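Long-range contacts in N-acylethanolamine-hydrolyzing acid amidase subunit beta (PDB 6DY3), which probably hydrolyses bioactive fatty acid amides such as N-palmitoylethanolamine to ethanolamine and free fatty acids, as the beta subunit of a heterodimer made by autocatalytic cleavage: residues L81-T86 against R139-A144; F88-S93 against H117-S122; L159-F164 against D173-A178; I179-E184 against V196-T201. All blocks are in the same frame, centred on the assembly; numbering follows the deposited sequence.

Overall arrangement
Two pairs of contacts lie apart, contact 1 and contact 4 on opposite sides of the chain's centre. Contacts 1 and 2 share helix 76-89; residues 117-122 touch residues 139-144, and along the chain contact 2 is nested within the loop that contact 1 closes. Contacts 3 and 4 share helix 173-185 and meet through methyl groups and aliphatic side chains. Only contact 3 is buried, and it holds Asn163 near the putative nucleophile; its arginines bond to oxygens of the strand and loop. The other three are partly buried: contact 1 relies on an indole against methionine, contact 2 on a stacked guanidinium and water, contact 4 on a lysine with long ion pairs.

Contact 1. Residues L81-T86 against R139-A144; sequences LMEFYT and RNRWSA
This is an aromatic side chain from a loop packed on the flank of a helix: Trp142, in the turn between strands 134-139 and 145-149, lies against helix 76-89. The thioether of Met82 covers one face of the indole, with CG over the ring, SD 4.5 Å from the centroid of the five-membered ring and almost on its normal (3°), and CE 3.6 Å from Trp142 CG. This Met-aromatic contact is reached because Met82 CG stands anti to the backbone N (chi1 -167°) and the chain then bends. Over the opposite face lies the aliphatic Arg141 CG, so flexible chains flank the indole on both sides. The two antiparallel strands and their turn form a beta hairpin of the seven-stranded sheet, and a cis peptide precedes Trp142. At the far rim of the six-membered ring the Glu83 carboxylate stands nearly upright to the ring plane (81°), with OE2 3.4 Å from Trp142 CH2. An alanine in place of Trp142 would take away the ring under Met82 and would probably loosen the hairpin on the helix. Glu83 OE2 also makes a long salt bridge of 3.9 Å to Arg141 NH2, which is hydrogen-bonded to Gly74 O.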
# COMPACT_ATOMS: atom_id res chain seq x y z
N LEU B 81 10.55 17.59 9.28
CA LEU B 81 9.51 18.60 9.09
C LEU B 81 8.99 18.57 7.67
O LEU B 81 7.77 18.67 7.44
CB LEU B 81 10.05 19.99 9.41
CG LEU B 81 10.30 20.30 10.88
CD1 LEU B 81 10.65 21.76 11.00
CD2 LEU B 81 9.12 19.95 11.76
N MET B 82 9.89 18.46 6.69
CA MET B 82 9.47 18.39 5.30
C MET B 82 8.74 17.08 5.00
O MET B 82 7.84 17.06 4.16
CB MET B 82 10.70 18.54 4.38
CG MET B 82 10.38 18.78 2.92
SD MET B 82 9.37 20.25 2.66
CE MET B 82 9.10 20.17 0.89
N GLU B 83 9.11 15.98 5.67
CA GLU B 83 8.38 14.73 5.51
C GLU B 83 6.95 14.87 6.01
O GLU B 83 6.00 14.51 5.31
CB GLU B 83 9.10 13.60 6.26
CG GLU B 83 10.51 13.27 5.75
CD GLU B 83 10.53 12.26 4.60
OE1 GLU B 83 9.45 11.81 4.16
OE2 GLU B 83 11.65 11.91 4.14
N PHE B 84 6.79 15.38 7.23
CA PHE B 84 5.45 15.59 7.76
C PHE B 84 4.66 16.59 6.92
O PHE B 84 3.44 16.45 6.76
CB PHE B 84 5.53 16.08 9.21
CG PHE B 84 5.67 14.97 10.22
CD1 PHE B 84 4.89 14.97 11.37
CD2 PHE B 84 6.56 13.93 10.02
CE1 PHE B 84 5.01 13.96 12.31
CE2 PHE B 84 6.68 12.91 10.95
CZ PHE B 84 5.91 12.92 12.10
N TYR B 85 5.34 17.60 6.38
CA TYR B 85 4.65 18.62 5.60
C TYR B 85 4.00 18.03 4.35
O TYR B 85 2.83 18.29 4.07
CB TYR B 85 5.63 19.73 5.22
CG TYR B 85 5.06 20.78 4.29
CD1 TYR B 85 4.14 21.71 4.74
CD2 TYR B 85 5.46 20.84 2.95
CE1 TYR B 85 3.62 22.68 3.90
CE2 TYR B 85 4.94 21.80 2.10
CZ TYR B 85 4.03 22.72 2.58
OH TYR B 85 3.51 23.68 1.73
N THR B 86 4.75 17.23 3.59
CA THR B 86 4.20 16.67 2.37
C THR B 86 3.14 15.61 2.66
O THR B 86 2.18 15.46 1.90
CB THR B 86 5.31 16.07 1.51
OG1 THR B 86 5.90 14.96 2.20
CG2 THR B 86 6.39 17.11 1.24
N ARG B 139 8.96 8.64 -6.46
CA ARG B 139 8.62 9.96 -5.97
C ARG B 139 9.82 10.49 -5.20
O ARG B 139 10.18 9.95 -4.15
CB ARG B 139 7.37 9.92 -5.10
CG ARG B 139 6.12 9.42 -5.82
CD ARG B 139 5.79 10.27 -7.04
NE ARG B 139 5.84 11.70 -6.76
CZ ARG B 139 5.35 12.64 -7.56
NH1 ARG B 139 4.76 12.30 -8.70
NH2 ARG B 139 5.44 13.91 -7.21
N ASN B 140 10.44 11.55 -5.72
CA ASN B 140 11.66 12.08 -5.15
C ASN B 140 11.35 13.24 -4.22
O ASN B 140 10.23 13.74 -4.16
CB ASN B 140 12.62 12.52 -6.26
CG ASN B 140 12.99 11.40 -7.21
OD1 ASN B 140 13.28 10.29 -6.78
ND2 ASN B 140 12.96 11.69 -8.50
N ARG B 141 12.38 13.66 -3.49
CA ARG B 141 12.28 14.84 -2.64
C ARG B 141 12.24 16.09 -3.54
O ARG B 141 13.24 16.38 -4.21
CB ARG B 141 13.47 14.91 -1.69
CG ARG B 141 13.45 13.83 -0.62
CD ARG B 141 14.72 13.88 0.21
NE ARG B 141 14.64 13.03 1.39
CZ ARG B 141 15.65 12.80 2.22
NH1 ARG B 141 16.84 13.36 1.99
NH2 ARG B 141 15.49 12.01 3.28
N TRP B 142 11.13 16.84 -3.57
CA TRP B 142 9.88 16.56 -2.84
C TRP B 142 8.68 16.67 -3.77
O TRP B 142 7.54 16.59 -3.32
CB TRP B 142 9.73 17.52 -1.66
CG TRP B 142 10.82 17.40 -0.64
CD1 TRP B 142 11.96 18.13 -0.58
CD2 TRP B 142 10.86 16.49 0.47
NE1 TRP B 142 12.72 17.74 0.50
CE2 TRP B 142 12.06 16.73 1.16
CE3 TRP B 142 10.00 15.50 0.94
CZ2 TRP B 142 12.43 16.02 2.30
CZ3 TRP B 142 10.36 14.80 2.08
CH2 TRP B 142 11.57 15.06 2.74
N SER B 143 8.94 16.84 -5.06
CA SER B 143 7.85 17.03 -6.01
C SER B 143 8.11 16.42 -7.38
O SER B 143 7.22 16.47 -8.23
CB SER B 143 7.57 18.52 -6.15
OG SER B 143 8.75 19.20 -6.55
N ALA B 144 9.29 15.87 -7.64
CA ALA B 144 9.61 15.28 -8.94
C ALA B 144 9.40 13.77 -8.90
O ALA B 144 9.35 13.16 -7.83
CB ALA B 144 11.05 15.61 -9.34

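Contact 2. Residues F88-S93 against H117-S122; sequences FKRPVS and HLFSPS
The link between helices 76-89 and 92-102 meets residues 117-122 at an angle of 63°, closest at Arg90 and Phe119, whose CA atoms are 6.3 Å apart. Arg90 leaves helical geometry, and its long chain, with CG anti to the backbone N and a bend at chi3, brings the guanidinium flat onto His117: the centres are 4.1 Å apart and the planes 22° from parallel. Were the imidazole protonated, this stack would probably weaken. The guanidinium edge meanwhile serves the backbone, Arg90 NH1 donating to an in-plane lone pair of Leu118 O at 2.7 Å (N-H...O angle 150°). Arginine suits the place because it offers a face and an edge at once. A water accepts from both Arg90 NH1 and Leu118 N, while another gives a hydrogen bond to Arg90 O at 2.6 Å and takes one from Ser120 N at 2.9 Å, joining backbones that do not meet directly. Apolar packing completes the contact: Arg90 CD reaches the edge of the Phe119 ring, 3.7 Å from CD1, and Val92 lays CG2 over one face of that ring and 3.7 Å from Ser120 CB. Around this, Phe95 of helix 92-102 meets Phe119 edge-to-face, Val92 packs on Leu68 of strand 64-70, and Phe88 turns to Tyr69 of the alpha subunit.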
# COMPACT_ATOMS: atom_id res chain seq x y z
N PHE B 88 0.98 15.70 5.07
CA PHE B 88 -0.25 16.44 5.34
C PHE B 88 -0.76 17.15 4.09
O PHE B 88 -1.97 17.28 3.89
CB PHE B 88 -0.02 17.46 6.46
CG PHE B 88 -0.21 16.90 7.84
CD1 PHE B 88 -1.45 16.92 8.44
CD2 PHE B 88 0.87 16.38 8.54
CE1 PHE B 88 -1.63 16.41 9.72
CE2 PHE B 88 0.71 15.87 9.82
CZ PHE B 88 -0.54 15.88 10.42
N LYS B 89 0.16 17.63 3.25
CA LYS B 89 -0.24 18.41 2.08
C LYS B 89 -0.97 17.55 1.06
O LYS B 89 -1.88 18.04 0.38
CB LYS B 89 1.01 19.04 1.45
CG LYS B 89 0.75 20.23 0.56
CD LYS B 89 0.35 21.46 1.36
CE LYS B 89 0.17 22.68 0.46
NZ LYS B 89 -0.22 23.88 1.24
N ARG B 90 -0.60 16.27 0.95
CA ARG B 90 -1.24 15.36 -0.00
C ARG B 90 -1.27 13.97 0.61
O ARG B 90 -0.38 13.14 0.36
CB ARG B 90 -0.50 15.35 -1.34
CG ARG B 90 -1.19 14.55 -2.42
CD ARG B 90 -0.66 14.92 -3.80
NE ARG B 90 -1.37 16.08 -4.35
CZ ARG B 90 -0.88 17.31 -4.42
NH1 ARG B 90 0.35 17.58 -3.99
NH2 ARG B 90 -1.61 18.28 -4.94
N PRO B 91 -2.28 13.67 1.43
CA PRO B 91 -2.36 12.34 2.06
C PRO B 91 -2.20 11.21 1.06
O PRO B 91 -2.92 11.13 0.06
CB PRO B 91 -3.74 12.35 2.71
CG PRO B 91 -4.00 13.79 3.00
CD PRO B 91 -3.39 14.54 1.85
N VAL B 92 -1.25 10.32 1.34
CA VAL B 92 -0.79 9.35 0.34
C VAL B 92 -1.85 8.28 0.09
O VAL B 92 -2.20 8.00 -1.06
CB VAL B 92 0.54 8.74 0.79
CG1 VAL B 92 0.92 7.56 -0.10
CG2 VAL B 92 1.64 9.80 0.76
N SER B 93 -2.36 7.66 1.15
CA SER B 93 -3.26 6.52 0.96
C SER B 93 -4.54 6.94 0.25
O SER B 93 -5.12 6.15 -0.51
CB SER B 93 -3.60 5.88 2.31
OG SER B 93 -4.47 6.70 3.07
N HIS B 117 4.14 17.41 -8.34
CA HIS B 117 3.54 18.12 -7.22
C HIS B 117 4.08 17.50 -5.94
O HIS B 117 4.68 16.42 -5.96
CB HIS B 117 2.01 18.06 -7.26
CG HIS B 117 1.46 16.69 -7.49
ND1 HIS B 117 1.91 15.58 -6.81
CD2 HIS B 117 0.49 16.24 -8.33
CE1 HIS B 117 1.25 14.51 -7.21
NE2 HIS B 117 0.38 14.89 -8.14
N LEU B 118 3.89 18.20 -4.83
CA LEU B 118 4.35 17.69 -3.54
C LEU B 118 3.77 16.31 -3.29
O LEU B 118 2.55 16.11 -3.32
CB LEU B 118 3.96 18.65 -2.41
CG LEU B 118 4.85 19.87 -2.19
CD1 LEU B 118 4.27 20.73 -1.09
CD2 LEU B 118 6.29 19.48 -1.85
N PHE B 119 4.65 15.34 -3.06
CA PHE B 119 4.23 13.99 -2.74
C PHE B 119 5.30 13.35 -1.87
O PHE B 119 6.49 13.54 -2.10
CB PHE B 119 3.98 13.16 -4.00
CG PHE B 119 3.13 11.96 -3.76
CD1 PHE B 119 1.75 12.07 -3.77
CD2 PHE B 119 3.70 10.72 -3.51
CE1 PHE B 119 0.95 10.96 -3.54
CE2 PHE B 119 2.92 9.60 -3.28
CZ PHE B 119 1.54 9.72 -3.30
N SER B 120 4.85 12.60 -0.87
CA SER B 120 5.78 11.99 0.06
C SER B 120 6.72 11.05 -0.70
O SER B 120 6.26 10.29 -1.56
CB SER B 120 5.02 11.23 1.14
OG SER B 120 5.88 10.81 2.18
N PRO B 121 8.03 11.08 -0.43
CA PRO B 121 8.94 10.18 -1.15
C PRO B 121 8.52 8.73 -0.96
O PRO B 121 8.19 8.29 0.15
CB PRO B 121 10.30 10.48 -0.51
CG PRO B 121 10.18 11.85 0.01
CD PRO B 121 8.76 11.99 0.47
N SER B 122 8.51 7.99 -2.06
CA SER B 122 7.99 6.63 -2.04
C SER B 122 8.28 6.01 -3.40
O SER B 122 8.75 6.67 -4.33
CB SER B 122 6.49 6.63 -1.74
OG SER B 122 5.80 7.48 -2.64
O HOH W 1 2.21 13.36 0.14
O HOH W 2 1.38 20.30 -4.80

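Contact 3. Residues L159-F164 against D173-A178; sequences LVETNF and DRRITA
Two consecutive arginines of helix 173-185 reach for separate oxygens of residues 159-164. Arg175, extended from CG to NE with CG anti to the backbone N, donates NE to Val160 O at 3.2 Å; the bond is bent (145°), and the donor stands above the carbonyl plane, not on a lone pair. Arg174 turns at chi3 and gives NH2 to Asn163 OD1 at 3.3 Å, with the oxygen near the guanidinium plane, while Thr162 CG2 lies over one guanidinium face. Arg174 NH2 is also 3.5 Å from Phe164 CE2. Beneath the polar ends the chains pack as hydrocarbon: Val160 CG1 is 3.9 Å from Arg175 CG and 4.1 Å from Ala178 CB, a small methyl that suits the close packing where the short helix and strand axes come within 8.4 Å at nearly antiparallel directions (164°). In the second shell, Arg174 is held by salt bridges to Asp20 and Asp172, and Asp172 also bonds Thr162 OG1; the two carboxylates probably balance the arginine's charge and fix the orientation of its guanidinium. Ala70 O takes the ND2 of Asn163, which fixes the amide so that OD1 can also meet the N of Cys1. Cys1 is by similarity the nucleophile and Asn163 important for activity, consistent with the active site of an N-terminal nucleophile hydrolase, where the chain's own amino group lies beside the catalytic side chain.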
# COMPACT_ATOMS: atom_id res chain seq x y z
N LEU B 159 10.67 -6.12 -12.36
CA LEU B 159 11.07 -4.96 -11.58
C LEU B 159 10.89 -5.28 -10.10
O LEU B 159 9.87 -5.85 -9.71
CB LEU B 159 10.25 -3.72 -11.94
CG LEU B 159 10.46 -3.13 -13.33
CD1 LEU B 159 9.32 -2.19 -13.68
CD2 LEU B 159 11.78 -2.42 -13.41
N VAL B 160 11.89 -4.92 -9.29
CA VAL B 160 11.87 -5.17 -7.85
C VAL B 160 12.27 -3.90 -7.12
O VAL B 160 13.27 -3.26 -7.48
CB VAL B 160 12.81 -6.32 -7.45
CG1 VAL B 160 12.75 -6.57 -5.95
CG2 VAL B 160 12.46 -7.58 -8.22
N GLU B 161 11.52 -3.55 -6.09
CA GLU B 161 11.82 -2.36 -5.31
C GLU B 161 11.43 -2.59 -3.86
O GLU B 161 10.47 -3.30 -3.56
CB GLU B 161 11.09 -1.13 -5.89
CG GLU B 161 11.68 0.20 -5.47
CD GLU B 161 13.18 0.29 -5.73
OE1 GLU B 161 13.57 0.41 -6.92
OE2 GLU B 161 13.97 0.21 -4.76
N THR B 162 12.20 -1.99 -2.94
CA THR B 162 11.89 -2.07 -1.52
C THR B 162 11.74 -0.65 -0.99
O THR B 162 10.94 0.11 -1.53
CB THR B 162 12.92 -2.91 -0.78
OG1 THR B 162 14.22 -2.31 -0.93
CG2 THR B 162 12.96 -4.31 -1.32
N ASN B 163 12.48 -0.28 0.06
CA ASN B 163 12.27 0.96 0.80
C ASN B 163 13.42 1.96 0.70
O ASN B 163 13.26 3.08 1.18
CB ASN B 163 12.05 0.64 2.28
CG ASN B 163 10.79 -0.15 2.52
OD1 ASN B 163 10.83 -1.21 3.15
ND2 ASN B 163 9.67 0.35 2.01
N PHE B 164 14.55 1.59 0.13
CA PHE B 164 15.75 2.41 0.24
C PHE B 164 16.28 2.80 -1.15
O PHE B 164 15.70 2.45 -2.18
CB PHE B 164 16.83 1.68 1.03
CG PHE B 164 16.32 1.03 2.29
CD1 PHE B 164 15.97 1.79 3.39
CD2 PHE B 164 16.22 -0.35 2.38
CE1 PHE B 164 15.51 1.20 4.54
CE2 PHE B 164 15.76 -0.94 3.54
CZ PHE B 164 15.40 -0.16 4.62
N ASP B 173 18.99 -7.22 1.46
CA ASP B 173 18.94 -8.66 1.23
C ASP B 173 17.59 -9.08 0.65
O ASP B 173 17.53 -10.07 -0.09
CB ASP B 173 19.21 -9.40 2.54
CG ASP B 173 20.14 -10.58 2.36
OD1 ASP B 173 20.35 -11.02 1.21
OD2 ASP B 173 20.67 -11.07 3.38
N ARG B 174 16.51 -8.38 1.00
CA ARG B 174 15.21 -8.67 0.41
C ARG B 174 15.24 -8.46 -1.10
O ARG B 174 14.75 -9.29 -1.87
CB ARG B 174 14.13 -7.80 1.05
CG ARG B 174 13.94 -8.04 2.53
CD ARG B 174 12.98 -7.01 3.13
NE ARG B 174 13.47 -5.65 2.92
CZ ARG B 174 12.80 -4.55 3.25
NH1 ARG B 174 11.59 -4.65 3.80
NH2 ARG B 174 13.32 -3.36 3.03
N ARG B 175 15.79 -7.32 -1.53
CA ARG B 175 15.82 -7.02 -2.96
C ARG B 175 16.78 -7.94 -3.70
O ARG B 175 16.46 -8.42 -4.80
CB ARG B 175 16.21 -5.56 -3.16
CG ARG B 175 16.05 -5.07 -4.59
CD ARG B 175 16.29 -3.57 -4.70
NE ARG B 175 16.14 -3.12 -6.08
CZ ARG B 175 17.12 -3.15 -6.98
NH1 ARG B 175 18.32 -3.60 -6.65
NH2 ARG B 175 16.90 -2.73 -8.21
N ILE B 176 17.95 -8.21 -3.12
CA ILE B 176 18.93 -9.08 -3.78
C ILE B 176 18.35 -10.48 -3.96
O ILE B 176 18.47 -11.08 -5.04
CB ILE B 176 20.24 -9.11 -2.98
CG1 ILE B 176 20.86 -7.71 -2.91
CG2 ILE B 176 21.22 -10.11 -3.59
CD1 ILE B 176 21.95 -7.58 -1.88
N THR B 177 17.75 -11.03 -2.91
CA THR B 177 17.22 -12.39 -2.98
C THR B 177 16.12 -12.50 -4.02
O THR B 177 16.10 -13.44 -4.82
CB THR B 177 16.71 -12.81 -1.60
OG1 THR B 177 17.80 -12.79 -0.67
CG2 THR B 177 16.09 -14.20 -1.66
N ALA B 178 15.19 -11.54 -4.03
CA ALA B 178 14.09 -11.60 -4.98
C ALA B 178 14.60 -11.56 -6.42
O ALA B 178 14.05 -12.24 -7.30
CB ALA B 178 13.11 -10.46 -4.73

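Contact 4. Residues I179-E184 against V196-T201; sequences IQKLKE and VEVLST
Charge comes first in this pairing of helix 173-185 with the end of helix 192-199. Lys181, with CG anti to the backbone N and a bend at chi2, carries NZ between two acids: Glu197 OE2 across the contact at 3.9 Å and Glu184 OE1 one helical turn on at 3.7 Å, both long salt bridges in a small network. Glu197, extended beyond CG, spans the gap, its OE2 3.4 Å from Lys181 CE. Water adds a further link, giving a hydrogen bond to Thr201 OG1 at 2.8 Å and accepting a weak one from Lys181 NZ. Thr201 OG1 donates to Glu197 O at 2.9 Å, in the carbonyl plane. The apolar contacts lie deeper: Leu182 CD2 is 4.0 Å from Val198 CG2, and Lys181 CG passes the same methyl at 4.1 Å, so the lysine lends stem as well as charge. A serine at Lys181 would remove both ion pairs and the stem over Val198, and would probably weaken the hold between the helices. Leu182 and Val198 also rest on Ile4 of strand 2-7, so both helices belong to the helical layer over the five-stranded sheet, as in the alpha-beta-beta-alpha fold of N-terminal nucleophile hydrolases.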
# COMPACT_ATOMS: atom_id res chain seq x y z
N ILE B 179 15.65 -10.78 -6.68
CA ILE B 179 16.19 -10.70 -8.04
C ILE B 179 16.85 -12.02 -8.42
O ILE B 179 16.70 -12.50 -9.55
CB ILE B 179 17.17 -9.52 -8.15
CG1 ILE B 179 16.44 -8.20 -7.93
CG2 ILE B 179 17.87 -9.54 -9.51
CD1 ILE B 179 17.37 -7.02 -7.71
N GLN B 180 17.60 -12.62 -7.49
CA GLN B 180 18.19 -13.92 -7.76
C GLN B 180 17.11 -14.96 -8.03
O GLN B 180 17.23 -15.75 -8.97
CB GLN B 180 19.07 -14.34 -6.58
CG GLN B 180 20.41 -13.60 -6.53
CD GLN B 180 21.24 -13.94 -5.30
OE1 GLN B 180 20.85 -14.79 -4.49
NE2 GLN B 180 22.39 -13.28 -5.16
N LYS B 181 16.05 -14.95 -7.23
CA LYS B 181 15.02 -15.96 -7.37
C LYS B 181 14.26 -15.81 -8.68
O LYS B 181 13.94 -16.81 -9.34
CB LYS B 181 14.06 -15.89 -6.18
CG LYS B 181 13.33 -17.19 -5.87
CD LYS B 181 14.28 -18.26 -5.38
CE LYS B 181 13.57 -19.58 -5.12
NZ LYS B 181 14.50 -20.57 -4.52
N LEU B 182 13.99 -14.57 -9.10
CA LEU B 182 13.33 -14.36 -10.39
C LEU B 182 14.19 -14.87 -11.53
O LEU B 182 13.68 -15.45 -12.50
CB LEU B 182 13.01 -12.88 -10.57
CG LEU B 182 11.86 -12.34 -9.74
CD1 LEU B 182 11.98 -10.84 -9.58
CD2 LEU B 182 10.52 -12.71 -10.36
N LYS B 183 15.51 -14.67 -11.44
CA LYS B 183 16.40 -15.16 -12.49
C LYS B 183 16.44 -16.68 -12.50
O LYS B 183 16.50 -17.29 -13.57
CB LYS B 183 17.80 -14.58 -12.29
CG LYS B 183 17.88 -13.09 -12.59
CD LYS B 183 19.27 -12.54 -12.30
CE LYS B 183 19.37 -11.06 -12.65
NZ LYS B 183 20.72 -10.52 -12.34
N GLU B 184 16.42 -17.31 -11.32
CA GLU B 184 16.42 -18.77 -11.26
C GLU B 184 15.18 -19.34 -11.93
O GLU B 184 15.27 -20.27 -12.74
CB GLU B 184 16.49 -19.24 -9.80
CG GLU B 184 17.80 -18.95 -9.09
CD GLU B 184 17.79 -19.42 -7.64
OE1 GLU B 184 16.90 -20.24 -7.29
OE2 GLU B 184 18.66 -18.98 -6.86
N VAL B 196 4.50 -16.54 -5.91
CA VAL B 196 4.37 -17.02 -4.53
C VAL B 196 5.69 -17.60 -4.03
O VAL B 196 6.05 -17.43 -2.86
CB VAL B 196 3.23 -18.05 -4.45
CG1 VAL B 196 3.23 -18.75 -3.10
CG2 VAL B 196 1.90 -17.38 -4.70
N GLU B 197 6.40 -18.33 -4.89
CA GLU B 197 7.70 -18.87 -4.49
C GLU B 197 8.69 -17.75 -4.20
O GLU B 197 9.46 -17.83 -3.23
CB GLU B 197 8.25 -19.80 -5.57
CG GLU B 197 9.62 -20.39 -5.24
CD GLU B 197 10.08 -21.42 -6.26
OE1 GLU B 197 9.29 -21.76 -7.17
OE2 GLU B 197 11.24 -21.88 -6.17
N VAL B 198 8.70 -16.70 -5.02
CA VAL B 198 9.60 -15.57 -4.80
C VAL B 198 9.26 -14.87 -3.49
O VAL B 198 10.13 -14.68 -2.63
CB VAL B 198 9.54 -14.59 -5.99
CG1 VAL B 198 10.39 -13.35 -5.72
CG2 VAL B 198 9.98 -15.27 -7.28
N LEU B 199 8.00 -14.48 -3.33
CA LEU B 199 7.60 -13.72 -2.15
C LEU B 199 7.79 -14.49 -0.85
O LEU B 199 7.89 -13.88 0.22
CB LEU B 199 6.15 -13.26 -2.29
CG LEU B 199 5.87 -12.26 -3.41
CD1 LEU B 199 4.38 -11.99 -3.54
CD2 LEU B 199 6.63 -10.95 -3.19
N SER B 200 7.84 -15.82 -0.91
CA SER B 200 7.99 -16.66 0.28
C SER B 200 9.44 -16.98 0.61
O SER B 200 9.70 -17.63 1.63
CB SER B 200 7.21 -17.96 0.12
OG SER B 200 5.83 -17.69 -0.09
N THR B 201 10.39 -16.57 -0.23
CA THR B 201 11.80 -16.83 0.02
C THR B 201 12.33 -15.91 1.12
O THR B 201 12.03 -14.72 1.15
CB THR B 201 12.64 -16.63 -1.25
OG1 THR B 201 12.14 -17.46 -2.30
CG2 THR B 201 14.09 -16.97 -0.99
O HOH W 3 12.48 -20.27 -2.14